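Local coordinates for protein putative metal-sulfur cluster biosynthesis proteins YuaD (Bacillus subtilis, PDB 1ORU) that is of unknown function but, as a MOSC-domain protein, may bind molybdenum and pyridoxal phosphate and take part in metal-sulfur cluster chemistry, at residues Ala150-Phe153 and Val154-Leu158; Ala172-Thr175 and Gly176-Ile179. One frame throughout, in Å; residues are numbered along the deposited sequence.

Interaction 1: residues Ala150-Phe153 and Val154-Leu158; sequences ASAF and VRHAL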
# COMPACT_ATOMS: atom_id res chain seq x y z
N ALA A 150 -10.25 23.96 15.19
CA ALA A 150 -10.52 22.90 14.23
C ALA A 150 -9.81 23.15 12.91
O ALA A 150 -9.13 22.26 12.38
CB ALA A 150 -12.02 22.77 13.99
N SER A 151 -9.97 24.35 12.36
CA SER A 151 -9.32 24.68 11.11
C SER A 151 -7.82 24.78 11.33
O SER A 151 -7.03 24.50 10.44
CB SER A 151 -9.87 26.00 10.55
OG SER A 151 -9.68 27.07 11.46
N ALA A 152 -7.43 25.18 12.54
CA ALA A 152 -6.02 25.30 12.88
C ALA A 152 -5.34 23.93 12.82
O ALA A 152 -4.19 23.81 12.39
CB ALA A 152 -5.85 25.91 14.27
N PHE A 153 -6.06 22.90 13.26
CA PHE A 153 -5.52 21.54 13.23
C PHE A 153 -5.28 21.10 11.79
O PHE A 153 -4.19 20.63 11.46
CB PHE A 153 -6.50 20.57 13.91
CG PHE A 153 -6.13 19.13 13.73
CD1 PHE A 153 -5.08 18.57 14.45
CD2 PHE A 153 -6.82 18.33 12.82
CE1 PHE A 153 -4.72 17.23 14.27
CE2 PHE A 153 -6.47 16.99 12.63
CZ PHE A 153 -5.42 16.44 13.36
N VAL A 154 -6.29 21.25 10.95
CA VAL A 154 -6.18 20.85 9.54
C VAL A 154 -4.98 21.51 8.87
O VAL A 154 -4.30 20.89 8.05
CB VAL A 154 -7.46 21.22 8.76
CG1 VAL A 154 -7.29 20.87 7.29
CG2 VAL A 154 -8.64 20.47 9.34
N ARG A 155 -4.73 22.76 9.23
CA ARG A 155 -3.62 23.51 8.67
C ARG A 155 -2.26 23.09 9.22
O ARG A 155 -1.34 22.79 8.46
CB ARG A 155 -3.83 25.01 8.93
CG ARG A 155 -2.74 25.91 8.41
CD ARG A 155 -2.94 27.34 8.90
NE ARG A 155 -1.97 28.27 8.33
CZ ARG A 155 -1.87 29.55 8.67
NH1 ARG A 155 -2.69 30.06 9.58
NH2 ARG A 155 -0.96 30.33 8.10
N HIS A 156 -2.12 23.07 10.54
CA HIS A 156 -0.85 22.74 11.15
C HIS A 156 -0.50 21.26 11.28
O HIS A 156 0.66 20.93 11.52
CB HIS A 156 -0.75 23.41 12.52
CG HIS A 156 -0.67 24.91 12.45
ND1 HIS A 156 -1.64 25.73 12.98
CD2 HIS A 156 0.26 25.72 11.91
CE1 HIS A 156 -1.31 26.99 12.77
NE2 HIS A 156 -0.16 27.01 12.12
N ALA A 157 -1.47 20.37 11.12
CA ALA A 157 -1.22 18.94 11.24
C ALA A 157 -0.73 18.31 9.94
O ALA A 157 -0.17 17.21 9.93
CB ALA A 157 -2.47 18.23 11.73
N LEU A 158 -0.94 19.01 8.83
CA LEU A 158 -0.52 18.50 7.53
C LEU A 158 0.97 18.19 7.53
O LEU A 158 1.80 19.04 7.88
CB LEU A 158 -0.82 19.53 6.43
CG LEU A 158 -0.46 19.07 5.01
CD1 LEU A 158 -1.29 17.85 4.64
CD2 LEU A 158 -0.72 20.21 4.03
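The methyl of A157 sits over one face of the F153 ring, one helical turn back, in a CH-pi contact: A157 CB is 3.8 Å from the ring centroid and only 21° off the ring normal. Its nearest ring atom is F153 CE1, at 3.5 Å, so the methyl is displaced from the middle of the face toward the rim. The phenyl reaches it because F153 CG stands anti to the backbone N (chi1 171°), which swings the ring forward along the helix toward the next turn. A methyl is small enough to lie against the ring face at this range, and alanine fits here for that reason.

Most of these residues lie on helix 149-156, whose hydrophobic side faces the other helices of the domain. F153 packs on P135 and I139 of helix 133-142 and on I80 and M84 of helix 74-84, while A157 also touches I80; phenylalanine suits a place where three helices converge.

Backbone bonds from residue i+4 to i hold the turn. H156 N donates to A152 O at 2.9 Å, nearly straight, and A157 N to F153 O at 2.8 Å; R155 N meets S151 O at 3.1 Å, and the bond from V154 N to A150 O is weak.

On the polar side, A152 O takes a second, weak bond from the imidazole: H156 ND1 lies 3.2 Å away with a bent angle of 123°. The ring folds back to it because H156 CG lies beside its own backbone N. Farther on, H156 O accepts a hydrogen bond from K83 NZ of helix 74-84.

Interaction 2: residues Ala172-Thr175 and Gly176-Ile179; sequences AVYT and GDEI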
# COMPACT_ATOMS: atom_id res chain seq x y z
N ALA A 172 0.32 -10.33 18.78
CA ALA A 172 -0.06 -9.44 19.88
C ALA A 172 0.98 -8.34 20.06
O ALA A 172 2.17 -8.56 19.84
CB ALA A 172 -0.19 -10.23 21.17
N VAL A 173 0.52 -7.16 20.47
CA VAL A 173 1.42 -6.04 20.72
C VAL A 173 1.12 -5.55 22.14
O VAL A 173 -0.03 -5.59 22.59
CB VAL A 173 1.23 -4.91 19.67
CG1 VAL A 173 1.65 -5.42 18.30
CG2 VAL A 173 -0.23 -4.45 19.62
N TYR A 174 2.17 -5.11 22.84
CA TYR A 174 2.05 -4.69 24.23
C TYR A 174 2.61 -3.29 24.48
O TYR A 174 3.54 -2.86 23.80
CB TYR A 174 2.80 -5.69 25.11
CG TYR A 174 2.42 -7.14 24.84
CD1 TYR A 174 1.36 -7.74 25.51
CD2 TYR A 174 3.11 -7.89 23.89
CE1 TYR A 174 1.00 -9.07 25.25
CE2 TYR A 174 2.76 -9.22 23.62
CZ TYR A 174 1.70 -9.80 24.31
OH TYR A 174 1.35 -11.11 24.04
N THR A 175 2.06 -2.61 25.47
CA THR A 175 2.52 -1.26 25.83
C THR A 175 4.03 -1.25 26.10
O THR A 175 4.54 -2.10 26.82
CB THR A 175 1.79 -0.75 27.09
OG1 THR A 175 0.38 -0.80 26.89
CG2 THR A 175 2.21 0.68 27.40
N GLY A 176 4.73 -0.29 25.50
CA GLY A 176 6.17 -0.19 25.71
C GLY A 176 7.04 -1.07 24.82
O GLY A 176 8.27 -1.04 24.92
N ASP A 177 6.41 -1.85 23.95
CA ASP A 177 7.15 -2.71 23.04
C ASP A 177 8.18 -1.94 22.23
O ASP A 177 7.90 -0.85 21.74
CB ASP A 177 6.20 -3.39 22.04
CG ASP A 177 5.65 -4.70 22.54
OD1 ASP A 177 6.03 -5.13 23.65
OD2 ASP A 177 4.83 -5.31 21.80
N GLU A 178 9.36 -2.52 22.09
CA GLU A 178 10.40 -1.90 21.28
C GLU A 178 10.06 -2.37 19.87
O GLU A 178 9.78 -3.55 19.66
CB GLU A 178 11.78 -2.41 21.70
CG GLU A 178 12.92 -1.51 21.30
CD GLU A 178 14.27 -2.01 21.79
OE1 GLU A 178 14.72 -3.07 21.30
OE2 GLU A 178 14.86 -1.36 22.67
N ILE A 179 10.03 -1.46 18.91
CA ILE A 179 9.70 -1.85 17.55
C ILE A 179 10.87 -1.69 16.59
O ILE A 179 11.77 -0.87 16.80
CB ILE A 179 8.49 -1.06 17.01
CG1 ILE A 179 8.73 0.45 17.14
CG2 ILE A 179 7.24 -1.48 17.76
CD1 ILE A 179 7.65 1.30 16.50
O HOH W 1 4.75 -7.74 20.60
O HOH W 2 6.09 -4.33 26.18
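The carboxylate of D177 lies at the edge of the Y174 ring, near the ring plane, with D177 OD2 3.7 Å from Y174 CD2; it meets the CH rim of the phenol ring rather than its pi cloud. The two flat groups are steeply inclined, their planes 72° apart. One face of the carboxylate is used by the backbone: Y174 N donates to D177 OD2 at 2.9 Å, almost straight at 168°, coming from well above the carboxylate plane.

Y174 to D177 is a type II beta turn, closed by the N-H of D177 donating to Y174 O, with D177 N 3.0 Å from Y174 O. The turn carries the chain from strand 171-174, paired with strand 30-33 in a small two-stranded sheet, to strand 178-184, which pairs with strand 5-17 in the large mixed sheet. The reciprocal bonds between Y174 and D177 join the two ends of the turn twice, once through backbone and once through side chain. G176, third in the turn, has phi +85°, where a CB would clash with T175 O, so the lack of a side chain suits it. T175 lies at the outer corner, its OG1 hydrogen-bonded to D29 O.

Two waters extend the reach of the carboxylate. One donates to D177 OD2 at 2.7 Å and to A172 O; the other donates to D177 OD1, also at 2.7 Å, and to T175 O. With an alanine here in place of the aspartate, Y174 N would probably lose its side-chain acceptor and each water one of its two ties.

Aspartate is short enough to fold back on the turn, and its two oxygens serve different partners. With one backbone N-H and two waters all donating to it, the group is likely to be stabilised as the anion.

In the fold
Interactions 1 and 2 both belong to the MOSC domain but lie on opposite sides of the chain's centre, with their centres about 30 Å apart and nearest atoms about 19 Å apart. They share no secondary-structure element: 150-158 lies mostly on helix 149-156, beside helices 74-84 and 133-142, whereas 172-179 joins strands 171-174 and 178-184. Interaction 1 is partly buried, and its defining side-chain contact is apolar, with repeated helical backbone bonds behind it. Interaction 2 is a surface contact, where a charged side chain, backbone groups and water do the work. Both stay local in the chain, yet apolar side-chain packing accompanies the helical hydrogen bonds in the first, and polar bonding prevails at the exposed turn.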